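Local coordinates for glutathione s-transferase (Sphingomonas paucimobilis, PDB 1F2E), which binds glutathione, held here through a disulfide, and probably transfers it to electrophilic substrates as other members of the glutathione S-transferase superfamily do, at residues 10-15 with 192-197; 139-144 with 175-180; 81-86 with 92-97; 124-129 with 168-173. All coordinates share one frame; numbering follows the deposited sequence.

In the fold
Contact 1 joins the helix after the first strand of the thioredoxin-like domain (12-21) to the last helix (189-198), so its two segments span most of the chain and the other three contacts lie between them in sequence. Contact 3 follows first, where the loop after helix 66-75 meets helix 89-113; its centre is 21 Å from that of contact 1. Contacts 2 and 4 both use helix 119-141, their segments alternate along the chain, and they touch through L178 CB and M172 CE, 4.2 Å apart, although their centres are 17 Å apart. Both lie within the helical C-terminal domain, while contact 1 ties the chain's end back to the glutathione-binding domain.

Contact 1: residues 10-15 with 192-197; sequences CSLAPH and GAALKA. With GSH (glutathione), chain E.
The imidazole of H15 lies flat against A194 in the last helix. A194 CB sits 4.0 Å from the ring centroid and only 4° off the normal, a CH-pi contact over the middle of one face. A197 CB comes to the same ring near its plane, at the edge, 4.2 Å from CE1. The ring gets there because CG is anti to the backbone N (chi1 -172°), which extends the side chain from helix 12-21 toward helix 189-198. One turn earlier, L12 also sends its CG away from the backbone N (173°), and its CD1 touches A194 CB at 4.0 Å, so one methyl is shared by a leucine branch and an aromatic face. The polar ends of the ring are used outside the segments: ND1 is hydrogen-bonded to E198 OE2, and NE2 weakly to R19 NH2. With an alanine here the ring is gone, which would probably open a gap over A194 CB and leave the E198 carboxylate without this partner. At the start of the same region C10 SG is bonded to glutathione SG2 at 2.1 Å. The chemistry therefore combines apolar packing with a polar tie, joining the C-terminal helix to the helix that follows the glutathione-bearing cysteine.

Contact 2: residues 139-144 with 175-180; sequences ELAGRD and YPALGA
This contact belongs to the all-helical C-terminal domain of the glutathione transferase fold, where the C-terminal part of helix 119-141 packs on the first turn of helix 176-185. The two backbones come close: the CA atoms of A141 and A177 are 5.0 Å apart, a spacing made possible by small side chains on both helices. A177 CB points toward the other helix and rests 3.7 Å from A141 CA, while the methyls A141 CB and A177 CB meet at 3.8 Å. Beside this alanine pair two leucines carry the rest of the contact. L140 CD1 touches L178 CD2 at 3.7 Å, methyl against methyl, and the two side chains cross at about a right angle. Both leucines turn CG anti to the carbonyl carbon (chi1 -79° in L140 and -61° in L178); in L178, whose first bond does not aim at the partner helix, the outer branch makes the approach. The start of helix 176-185 has a polar tie as well: D137 OD2, one turn back on helix 119-141, accepts a hydrogen bond from L178 N and a weak one from A177 N. Between the segments themselves the interface is purely apolar. Its chemistry implies close packing by shape, with the carboxylate of D137 probably steadying the helix start and interacting favourably with the helix dipole.

Contact 3: residues 81-86 with 92-97; sequences GLAPAE and YRLLSR
The puckered ring of P84 meets L94 with its CD-CG side: CD lies 3.6 Å from L94 CD2, and CG and CD are each 4.2 Å from L94 CB. The two side chains cross obliquely. A83 CB touches the same methyl, L94 CD2, at 3.5 Å, tighter than usual for two carbons, so A83 CB and P84 CD press on the same side of L94 CD2. L94 reaches them with CG anti to its backbone N (chi1 173°), which carries the branch out from helix 89-113 toward the loop. The flat aromatic ring of Y92 takes part through its hydroxyl: a water donates to E86 OE2 at 2.8 Å and to Y92 OH at 3.2 Å, bridging loop and helix. That ring also packs edge-to-face with Y72 of the second subunit, and Y92 OH is hydrogen-bonded to D75 of that subunit. The arrangement is that of the linker between the thioredoxin-like and helical domains of a glutathione transferase, which here folds back onto the first helix of the C-terminal domain beside the dimer interface.

Contact 4: residues 124-129 with 168-173; sequences AAAESV and VGIDMA
I170 is the residue of segment 168-173 that meets helix 119-141, and a glycine turn precedes it. V168 leads into G169, at whose backbone angles a CB would be jammed against the carbonyl O of V168. I170 then points toward the helix. Its CG1 stands anti to the carbonyl carbon (chi1 -64°), and the chain continues extended to CD1, which becomes the contacting atom. I170 CD1 touches V129 CG1 at 3.6 Å and V129 CB at 3.8 Å, and lies 3.9 Å from A126 O; A126 CB is farther, at 4.5 Å. V129 presents CG1 because that branch is anti to its backbone N. The next residue, D171, takes no part in the contact but bends the chain: OD1 accepts from A173 N at 2.6 Å, an Asx turn, with the donor meeting the anti side of the carboxylate and 31° out of its plane. M172 and A173 follow as a short 3-10 segment, M172 packing on L133 of helix 119-141. The contact is thus mainly apolar, the I170 CD1 methyl packing on V129 and against the backbone oxygen of A126, a turn apart, while the polar Asx turn is likely to help order the loop beside it.

Contact 1: residues 10-15 with 192-197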
loop_
_atom_site.group_PDB
_atom_site.type_symbol
_atom_site.label_atom_id
_atom_site.label_comp_id
_atom_site.label_asym_id
_atom_site.label_seq_id
_atom_site.Cartn_x
_atom_site.Cartn_y
_atom_site.Cartn_z
ATOM N N CYS A 10 -8.090 -11.324 -3.794
ATOM C CA CYS A 10 -6.720 -10.834 -3.668
ATOM C C CYS A 10 -5.884 -11.753 -2.764
ATOM O O CYS A 10 -4.652 -11.732 -2.809
ATOM C CB CYS A 10 -6.735 -9.413 -3.093
ATOM S SG CYS A 10 -7.779 -9.300 -1.626
ATOM N N SER A 11 -6.556 -12.557 -1.942
ATOM C CA SER A 11 -5.853 -13.474 -1.049
ATOM C C SER A 11 -5.207 -14.643 -1.816
ATOM O O SER A 11 -4.489 -15.446 -1.236
ATOM C CB SER A 11 -6.807 -14.011 0.024
ATOM O OG SER A 11 -7.889 -14.704 -0.562
ATOM N N LEU A 12 -5.453 -14.734 -3.118
ATOM C CA LEU A 12 -4.852 -15.801 -3.906
ATOM C C LEU A 12 -3.327 -15.581 -3.998
ATOM O O LEU A 12 -2.562 -16.537 -4.134
ATOM C CB LEU A 12 -5.470 -15.840 -5.314
ATOM C CG LEU A 12 -4.836 -16.804 -6.334
ATOM C CD1 LEU A 12 -4.916 -18.234 -5.845
ATOM C CD2 LEU A 12 -5.544 -16.666 -7.668
ATOM N N ALA A 13 -2.892 -14.325 -3.913
ATOM C CA ALA A 13 -1.464 -14.001 -3.989
ATOM C C ALA A 13 -0.663 -14.665 -2.853
ATOM O O ALA A 13 0.274 -15.419 -3.115
ATOM C CB ALA A 13 -1.263 -12.470 -3.983
ATOM N N PRO A 14 -1.020 -14.398 -1.579
ATOM C CA PRO A 14 -0.288 -15.018 -0.461
ATOM C C PRO A 14 -0.376 -16.550 -0.552
ATOM O O PRO A 14 0.560 -17.268 -0.206
ATOM C CB PRO A 14 -1.025 -14.507 0.778
ATOM C CG PRO A 14 -1.672 -13.256 0.324
ATOM C CD PRO A 14 -2.116 -13.551 -1.079
ATOM N N HIS A 15 -1.521 -17.036 -1.017
ATOM C CA HIS A 15 -1.738 -18.471 -1.150
ATOM C C HIS A 15 -0.693 -19.078 -2.084
ATOM O O HIS A 15 -0.038 -20.070 -1.750
ATOM C CB HIS A 15 -3.147 -18.738 -1.682
ATOM C CG HIS A 15 -3.525 -20.186 -1.681
ATOM N ND1 HIS A 15 -4.759 -20.631 -2.102
ATOM C CD2 HIS A 15 -2.832 -21.288 -1.307
ATOM C CE1 HIS A 15 -4.810 -21.947 -1.989
ATOM N NE2 HIS A 15 -3.654 -22.369 -1.509
ATOM N N GLY A 192 -0.818 -23.242 -10.299
ATOM C CA GLY A 192 -1.875 -24.173 -10.614
ATOM C C GLY A 192 -2.359 -24.961 -9.411
ATOM O O GLY A 192 -3.532 -25.323 -9.338
ATOM N N ALA A 193 -1.470 -25.240 -8.463
ATOM C CA ALA A 193 -1.876 -26.002 -7.294
ATOM C C ALA A 193 -2.820 -25.143 -6.468
ATOM O O ALA A 193 -3.799 -25.643 -5.917
ATOM C CB ALA A 193 -0.652 -26.415 -6.468
ATOM N N ALA A 194 -2.528 -23.845 -6.390
ATOM C CA ALA A 194 -3.381 -22.926 -5.639
ATOM C C ALA A 194 -4.741 -22.819 -6.320
ATOM O O ALA A 194 -5.771 -22.793 -5.649
ATOM C CB ALA A 194 -2.738 -21.548 -5.544
ATOM N N LEU A 195 -4.739 -22.753 -7.648
ATOM C CA LEU A 195 -5.984 -22.654 -8.408
ATOM C C LEU A 195 -6.795 -23.924 -8.232
ATOM O O LEU A 195 -8.015 -23.874 -8.069
ATOM C CB LEU A 195 -5.707 -22.438 -9.900
ATOM C CG LEU A 195 -6.917 -22.622 -10.823
ATOM C CD1 LEU A 195 -7.980 -21.595 -10.491
ATOM C CD2 LEU A 195 -6.499 -22.487 -12.274
ATOM N N LYS A 196 -6.107 -25.061 -8.254
ATOM C CA LYS A 196 -6.763 -26.352 -8.095
ATOM C C LYS A 196 -7.446 -26.452 -6.732
ATOM O O LYS A 196 -8.552 -26.986 -6.619
ATOM C CB LYS A 196 -5.743 -27.481 -8.251
ATOM C CG LYS A 196 -6.370 -28.849 -8.384
ATOM C CD LYS A 196 -5.335 -29.901 -8.733
ATOM C CE LYS A 196 -5.999 -31.246 -8.993
ATOM N NZ LYS A 196 -5.010 -32.285 -9.384
ATOM N N ALA A 197 -6.782 -25.932 -5.703
ATOM C CA ALA A 197 -7.325 -25.954 -4.351
ATOM C C ALA A 197 -8.473 -24.954 -4.203
ATOM O O ALA A 197 -9.466 -25.242 -3.540
ATOM C CB ALA A 197 -6.224 -25.643 -3.337
HETATM N N1 GSH E . -5.394 -3.273 1.330
HETATM C CA1 GSH E . -5.703 -4.650 1.713
HETATM C C1 GSH E . -4.525 -5.628 1.390
HETATM O O11 GSH E . -3.485 -5.166 0.838
HETATM O O12 GSH E . -4.667 -6.848 1.707
HETATM C CB1 GSH E . -6.999 -5.011 0.953
HETATM C CG1 GSH E . -7.678 -6.369 1.228
HETATM C CD1 GSH E . -8.954 -6.535 0.406
HETATM O OE1 GSH E . -9.301 -5.687 -0.420
HETATM N N2 GSH E . -9.665 -7.648 0.654
HETATM C CA2 GSH E . -10.930 -7.996 -0.014
HETATM C C2 GSH E . -11.950 -8.418 1.016
HETATM O O2 GSH E . -11.662 -9.291 1.844
HETATM C CB2 GSH E . -10.759 -9.163 -0.993
HETATM S SG2 GSH E . -9.670 -8.884 -2.387
HETATM N N3 GSH E . -13.135 -7.803 0.981
HETATM C CA3 GSH E . -14.189 -8.128 1.946
HETATM C C3 GSH E . -15.486 -8.431 1.265
HETATM O O31 GSH E . -15.479 -8.563 0.008
HETATM O O32 GSH E . -16.506 -8.538 2.001
#

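Contact 2: residues 139-144 with 175-180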
loop_
_atom_site.group_PDB
_atom_site.type_symbol
_atom_site.label_atom_id
_atom_site.label_comp_id
_atom_site.label_asym_id
_atom_site.label_seq_id
_atom_site.Cartn_x
_atom_site.Cartn_y
_atom_site.Cartn_z
ATOM N N GLU A 139 5.426 -1.183 -19.603
ATOM C CA GLU A 139 6.475 -1.446 -18.634
ATOM C C GLU A 139 7.008 -2.879 -18.708
ATOM O O GLU A 139 8.218 -3.096 -18.723
ATOM C CB GLU A 139 5.944 -1.154 -17.227
ATOM C CG GLU A 139 7.006 -0.911 -16.194
ATOM C CD GLU A 139 6.428 -0.551 -14.837
ATOM O OE1 GLU A 139 5.580 0.362 -14.774
ATOM O OE2 GLU A 139 6.822 -1.175 -13.831
ATOM N N LEU A 140 6.112 -3.859 -18.764
ATOM C CA LEU A 140 6.559 -5.248 -18.812
ATOM C C LEU A 140 6.963 -5.732 -20.195
ATOM O O LEU A 140 7.420 -6.863 -20.352
ATOM C CB LEU A 140 5.497 -6.172 -18.214
ATOM C CG LEU A 140 5.495 -6.197 -16.678
ATOM C CD1 LEU A 140 4.278 -6.945 -16.157
ATOM C CD2 LEU A 140 6.781 -6.856 -16.186
ATOM N N ALA A 141 6.792 -4.884 -21.202
ATOM C CA ALA A 141 7.189 -5.257 -22.550
ATOM C C ALA A 141 8.713 -5.139 -22.586
ATOM O O ALA A 141 9.382 -5.817 -23.366
ATOM C CB ALA A 141 6.560 -4.316 -23.575
ATOM N N GLY A 142 9.242 -4.288 -21.706
ATOM C CA GLY A 142 10.677 -4.055 -21.630
ATOM C C GLY A 142 11.500 -4.876 -20.641
ATOM O O GLY A 142 12.728 -4.830 -20.703
ATOM N N ARG A 143 10.853 -5.604 -19.730
ATOM C CA ARG A 143 11.566 -6.440 -18.753
ATOM C C ARG A 143 10.939 -7.827 -18.721
ATOM O O ARG A 143 9.959 -8.094 -19.414
ATOM C CB ARG A 143 11.455 -5.877 -17.338
ATOM C CG ARG A 143 11.364 -4.390 -17.238
ATOM C CD ARG A 143 10.716 -4.020 -15.920
ATOM N NE ARG A 143 10.464 -2.588 -15.843
ATOM C CZ ARG A 143 9.685 -2.017 -14.934
ATOM N NH1 ARG A 143 9.074 -2.765 -14.021
ATOM N NH2 ARG A 143 9.525 -0.697 -14.937
ATOM N N ASP A 144 11.493 -8.697 -17.885
ATOM C CA ASP A 144 10.980 -10.051 -17.733
ATOM C C ASP A 144 10.081 -10.101 -16.503
ATOM O O ASP A 144 9.018 -10.723 -16.512
ATOM C CB ASP A 144 12.127 -11.045 -17.518
ATOM C CG ASP A 144 13.165 -10.998 -18.619
ATOM O OD1 ASP A 144 12.798 -11.179 -19.797
ATOM O OD2 ASP A 144 14.353 -10.789 -18.305
ATOM N N TYR A 175 -3.561 -6.061 -24.231
ATOM C CA TYR A 175 -2.231 -5.926 -23.620
ATOM C C TYR A 175 -1.393 -7.193 -23.819
ATOM O O TYR A 175 -1.281 -8.029 -22.923
ATOM C CB TYR A 175 -2.390 -5.599 -22.133
ATOM C CG TYR A 175 -3.472 -4.566 -21.905
ATOM C CD1 TYR A 175 -4.761 -4.949 -21.536
ATOM C CD2 TYR A 175 -3.238 -3.220 -22.169
ATOM C CE1 TYR A 175 -5.799 -4.014 -21.440
ATOM C CE2 TYR A 175 -4.263 -2.275 -22.078
ATOM C CZ TYR A 175 -5.544 -2.680 -21.715
ATOM O OH TYR A 175 -6.560 -1.751 -21.628
ATOM N N PRO A 176 -0.786 -7.339 -25.009
ATOM C CA PRO A 176 0.050 -8.481 -25.401
ATOM C C PRO A 176 1.191 -8.829 -24.446
ATOM O O PRO A 176 1.402 -10.004 -24.143
ATOM C CB PRO A 176 0.563 -8.077 -26.785
ATOM C CG PRO A 176 -0.499 -7.170 -27.299
ATOM C CD PRO A 176 -0.814 -6.332 -26.087
ATOM N N ALA A 177 1.928 -7.826 -23.977
ATOM C CA ALA A 177 3.041 -8.085 -23.061
ATOM C C ALA A 177 2.522 -8.657 -21.738
ATOM O O ALA A 177 3.121 -9.572 -21.171
ATOM C CB ALA A 177 3.833 -6.807 -22.805
ATOM N N LEU A 178 1.410 -8.121 -21.247
ATOM C CA LEU A 178 0.834 -8.635 -20.006
ATOM C C LEU A 178 0.348 -10.069 -20.234
ATOM O O LEU A 178 0.559 -10.946 -19.398
ATOM C CB LEU A 178 -0.317 -7.739 -19.539
ATOM C CG LEU A 178 0.101 -6.293 -19.239
ATOM C CD1 LEU A 178 -1.075 -5.545 -18.648
ATOM C CD2 LEU A 178 1.279 -6.278 -18.258
ATOM N N GLY A 179 -0.278 -10.309 -21.379
ATOM C CA GLY A 179 -0.764 -11.648 -21.687
ATOM C C GLY A 179 0.358 -12.673 -21.670
ATOM O O GLY A 179 0.235 -13.729 -21.043
ATOM N N ALA A 180 1.460 -12.363 -22.348
ATOM C CA ALA A 180 2.615 -13.260 -22.398
ATOM C C ALA A 180 3.195 -13.435 -20.989
ATOM O O ALA A 180 3.553 -14.541 -20.576
ATOM C CB ALA A 180 3.679 -12.691 -23.346
#

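Contact 3: residues 81-86 with 92-97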
loop_
_atom_site.group_PDB
_atom_site.type_symbol
_atom_site.label_atom_id
_atom_site.label_comp_id
_atom_site.label_asym_id
_atom_site.label_seq_id
_atom_site.Cartn_x
_atom_site.Cartn_y
_atom_site.Cartn_z
ATOM N N GLY A 81 14.291 -17.272 -2.520
ATOM C CA GLY A 81 14.580 -16.008 -3.171
ATOM C C GLY A 81 13.400 -15.280 -3.799
ATOM O O GLY A 81 13.527 -14.759 -4.903
ATOM N N LEU A 82 12.262 -15.225 -3.111
ATOM C CA LEU A 82 11.082 -14.550 -3.657
ATOM C C LEU A 82 11.016 -13.060 -3.346
ATOM O O LEU A 82 10.048 -12.380 -3.692
ATOM C CB LEU A 82 9.805 -15.219 -3.165
ATOM C CG LEU A 82 9.384 -16.517 -3.842
ATOM C CD1 LEU A 82 8.004 -16.894 -3.323
ATOM C CD2 LEU A 82 9.354 -16.344 -5.360
ATOM N N ALA A 83 12.049 -12.560 -2.685
ATOM C CA ALA A 83 12.138 -11.150 -2.334
ATOM C C ALA A 83 13.601 -10.873 -2.034
ATOM O O ALA A 83 14.295 -11.727 -1.484
ATOM C CB ALA A 83 11.288 -10.853 -1.106
ATOM N N PRO A 84 14.102 -9.694 -2.421
ATOM C CA PRO A 84 15.510 -9.427 -2.122
ATOM C C PRO A 84 15.788 -9.445 -0.615
ATOM O O PRO A 84 14.873 -9.320 0.198
ATOM C CB PRO A 84 15.762 -8.056 -2.770
ATOM C CG PRO A 84 14.381 -7.490 -3.034
ATOM C CD PRO A 84 13.558 -8.700 -3.360
ATOM N N ALA A 85 17.056 -9.613 -0.254
ATOM C CA ALA A 85 17.459 -9.668 1.145
ATOM C C ALA A 85 17.413 -8.300 1.818
ATOM O O ALA A 85 17.578 -7.268 1.166
ATOM C CB ALA A 85 18.857 -10.245 1.249
ATOM N N GLU A 86 17.178 -8.304 3.126
ATOM C CA GLU A 86 17.132 -7.073 3.907
ATOM C C GLU A 86 18.458 -6.345 3.735
ATOM O O GLU A 86 19.503 -6.977 3.588
ATOM C CB GLU A 86 16.923 -7.396 5.387
ATOM C CG GLU A 86 15.472 -7.618 5.818
ATOM C CD GLU A 86 14.757 -6.323 6.211
ATOM O OE1 GLU A 86 13.626 -6.411 6.740
ATOM O OE2 GLU A 86 15.319 -5.223 5.994
ATOM N N TYR A 92 13.739 -2.128 -1.443
ATOM C CA TYR A 92 12.854 -0.977 -1.473
ATOM C C TYR A 92 12.150 -0.919 -2.818
ATOM O O TYR A 92 10.981 -0.527 -2.896
ATOM C CB TYR A 92 13.646 0.308 -1.192
ATOM C CG TYR A 92 14.359 0.241 0.144
ATOM C CD1 TYR A 92 15.689 -0.172 0.225
ATOM C CD2 TYR A 92 13.674 0.495 1.338
ATOM C CE1 TYR A 92 16.320 -0.338 1.456
ATOM C CE2 TYR A 92 14.297 0.329 2.576
ATOM C CZ TYR A 92 15.619 -0.090 2.624
ATOM O OH TYR A 92 16.237 -0.282 3.837
ATOM N N ARG A 93 12.850 -1.326 -3.875
ATOM C CA ARG A 93 12.236 -1.351 -5.200
ATOM C C ARG A 93 11.058 -2.317 -5.112
ATOM O O ARG A 93 9.989 -2.047 -5.642
ATOM C CB ARG A 93 13.209 -1.862 -6.267
ATOM C CG ARG A 93 14.485 -1.057 -6.395
ATOM C CD ARG A 93 15.312 -1.525 -7.585
ATOM N NE ARG A 93 16.607 -0.852 -7.616
ATOM C CZ ARG A 93 17.766 -1.440 -7.340
ATOM N NH1 ARG A 93 17.801 -2.728 -7.015
ATOM N NH2 ARG A 93 18.887 -0.734 -7.372
ATOM N N LEU A 94 11.257 -3.446 -4.440
ATOM C CA LEU A 94 10.182 -4.419 -4.294
ATOM C C LEU A 94 9.033 -3.819 -3.492
ATOM O O LEU A 94 7.870 -3.934 -3.876
ATOM C CB LEU A 94 10.669 -5.686 -3.582
ATOM C CG LEU A 94 9.549 -6.676 -3.246
ATOM C CD1 LEU A 94 8.845 -7.118 -4.543
ATOM C CD2 LEU A 94 10.121 -7.889 -2.519
ATOM N N LEU A 95 9.364 -3.175 -2.378
ATOM C CA LEU A 95 8.339 -2.579 -1.528
ATOM C C LEU A 95 7.524 -1.526 -2.278
ATOM O O LEU A 95 6.311 -1.385 -2.065
ATOM C CB LEU A 95 8.984 -1.965 -0.288
ATOM C CG LEU A 95 8.012 -1.315 0.695
ATOM C CD1 LEU A 95 6.848 -2.260 1.025
ATOM C CD2 LEU A 95 8.783 -0.934 1.945
ATOM N N SER A 96 8.192 -0.787 -3.154
ATOM C CA SER A 96 7.523 0.235 -3.948
ATOM C C SER A 96 6.503 -0.432 -4.878
ATOM O O SER A 96 5.373 0.039 -5.005
ATOM C CB SER A 96 8.554 1.018 -4.769
ATOM O OG SER A 96 7.923 1.816 -5.756
ATOM N N ARG A 97 6.911 -1.532 -5.519
ATOM C CA ARG A 97 6.028 -2.256 -6.428
ATOM C C ARG A 97 4.837 -2.843 -5.694
ATOM O O ARG A 97 3.707 -2.768 -6.178
ATOM C CB ARG A 97 6.782 -3.379 -7.165
ATOM C CG ARG A 97 7.758 -2.897 -8.240
ATOM C CD ARG A 97 7.108 -1.867 -9.163
ATOM N NE ARG A 97 7.136 -0.522 -8.581
ATOM C CZ ARG A 97 6.380 0.502 -8.985
ATOM N NH1 ARG A 97 6.489 1.685 -8.391
ATOM N NH2 ARG A 97 5.503 0.342 -9.970
HETATM O O HOH W 1 16.268 -3.494 3.954
#

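Contact 4: residues 124-129 with 168-173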
loop_
_atom_site.group_PDB
_atom_site.type_symbol
_atom_site.label_atom_id
_atom_site.label_comp_id
_atom_site.label_asym_id
_atom_site.label_seq_id
_atom_site.Cartn_x
_atom_site.Cartn_y
_atom_site.Cartn_z
ATOM N N ALA A 124 -15.952 4.819 -15.069
ATOM C CA ALA A 124 -14.773 5.535 -14.594
ATOM C C ALA A 124 -13.734 4.548 -14.088
ATOM O O ALA A 124 -12.548 4.692 -14.363
ATOM C CB ALA A 124 -15.156 6.511 -13.475
ATOM N N ALA A 125 -14.183 3.542 -13.348
ATOM C CA ALA A 125 -13.269 2.533 -12.819
ATOM C C ALA A 125 -12.609 1.796 -13.987
ATOM O O ALA A 125 -11.379 1.642 -14.027
ATOM C CB ALA A 125 -14.028 1.546 -11.937
ATOM N N ALA A 126 -13.428 1.353 -14.939
ATOM C CA ALA A 126 -12.919 0.640 -16.109
ATOM C C ALA A 126 -11.824 1.445 -16.791
ATOM O O ALA A 126 -10.773 0.907 -17.142
ATOM C CB ALA A 126 -14.052 0.357 -17.098
ATOM N N GLU A 127 -12.065 2.739 -16.977
ATOM C CA GLU A 127 -11.079 3.594 -17.620
ATOM C C GLU A 127 -9.790 3.653 -16.797
ATOM O O GLU A 127 -8.694 3.655 -17.361
ATOM C CB GLU A 127 -11.639 5.002 -17.826
ATOM C CG GLU A 127 -10.599 6.010 -18.309
ATOM C CD GLU A 127 -11.196 7.369 -18.638
ATOM O OE1 GLU A 127 -12.368 7.622 -18.266
ATOM O OE2 GLU A 127 -10.487 8.184 -19.263
ATOM N N SER A 128 -9.919 3.694 -15.471
ATOM C CA SER A 128 -8.743 3.731 -14.598
ATOM C C SER A 128 -7.982 2.396 -14.666
ATOM O O SER A 128 -6.748 2.376 -14.748
ATOM C CB SER A 128 -9.151 4.022 -13.153
ATOM O OG SER A 128 -8.001 4.099 -12.324
ATOM N N VAL A 129 -8.714 1.286 -14.628
ATOM C CA VAL A 129 -8.085 -0.027 -14.736
ATOM C C VAL A 129 -7.364 -0.125 -16.080
ATOM O O VAL A 129 -6.237 -0.615 -16.148
ATOM C CB VAL A 129 -9.125 -1.183 -14.618
ATOM C CG1 VAL A 129 -8.453 -2.542 -14.874
ATOM C CG2 VAL A 129 -9.741 -1.173 -13.222
ATOM N N VAL A 168 -14.565 -8.379 -15.791
ATOM C CA VAL A 168 -15.358 -7.161 -15.627
ATOM C C VAL A 168 -15.459 -6.370 -16.945
ATOM O O VAL A 168 -15.712 -5.167 -16.935
ATOM C CB VAL A 168 -14.797 -6.245 -14.504
ATOM C CG1 VAL A 168 -14.950 -6.925 -13.152
ATOM C CG2 VAL A 168 -13.336 -5.921 -14.763
ATOM N N GLY A 169 -15.235 -7.052 -18.073
ATOM C CA GLY A 169 -15.367 -6.421 -19.377
ATOM C C GLY A 169 -14.179 -5.738 -20.036
ATOM O O GLY A 169 -14.368 -4.935 -20.950
ATOM N N ILE A 170 -12.964 -6.050 -19.600
ATOM C CA ILE A 170 -11.769 -5.435 -20.169
ATOM C C ILE A 170 -10.943 -6.501 -20.873
ATOM O O ILE A 170 -10.234 -7.275 -20.235
ATOM C CB ILE A 170 -10.942 -4.757 -19.058
ATOM C CG1 ILE A 170 -11.757 -3.608 -18.455
ATOM C CG2 ILE A 170 -9.624 -4.238 -19.614
ATOM C CD1 ILE A 170 -11.148 -3.017 -17.200
ATOM N N ASP A 171 -11.047 -6.541 -22.196
ATOM C CA ASP A 171 -10.342 -7.536 -22.997
ATOM C C ASP A 171 -8.829 -7.470 -22.855
ATOM O O ASP A 171 -8.192 -6.506 -23.288
ATOM C CB ASP A 171 -10.708 -7.382 -24.474
ATOM C CG ASP A 171 -10.233 -8.551 -25.313
ATOM O OD1 ASP A 171 -9.214 -9.182 -24.955
ATOM O OD2 ASP A 171 -10.875 -8.834 -26.345
ATOM N N MET A 172 -8.253 -8.508 -22.262
ATOM C CA MET A 172 -6.811 -8.557 -22.070
ATOM C C MET A 172 -6.011 -8.736 -23.367
ATOM O O MET A 172 -4.777 -8.647 -23.361
ATOM C CB MET A 172 -6.466 -9.667 -21.080
ATOM C CG MET A 172 -6.843 -9.345 -19.633
ATOM S SD MET A 172 -6.004 -7.849 -18.998
ATOM C CE MET A 172 -4.360 -8.477 -18.760
ATOM N N ALA A 173 -6.700 -8.989 -24.480
ATOM C CA ALA A 173 -6.011 -9.163 -25.763
ATOM C C ALA A 173 -5.401 -7.833 -26.177
ATOM O O ALA A 173 -4.542 -7.763 -27.062
ATOM C CB ALA A 173 -6.979 -9.643 -26.830
#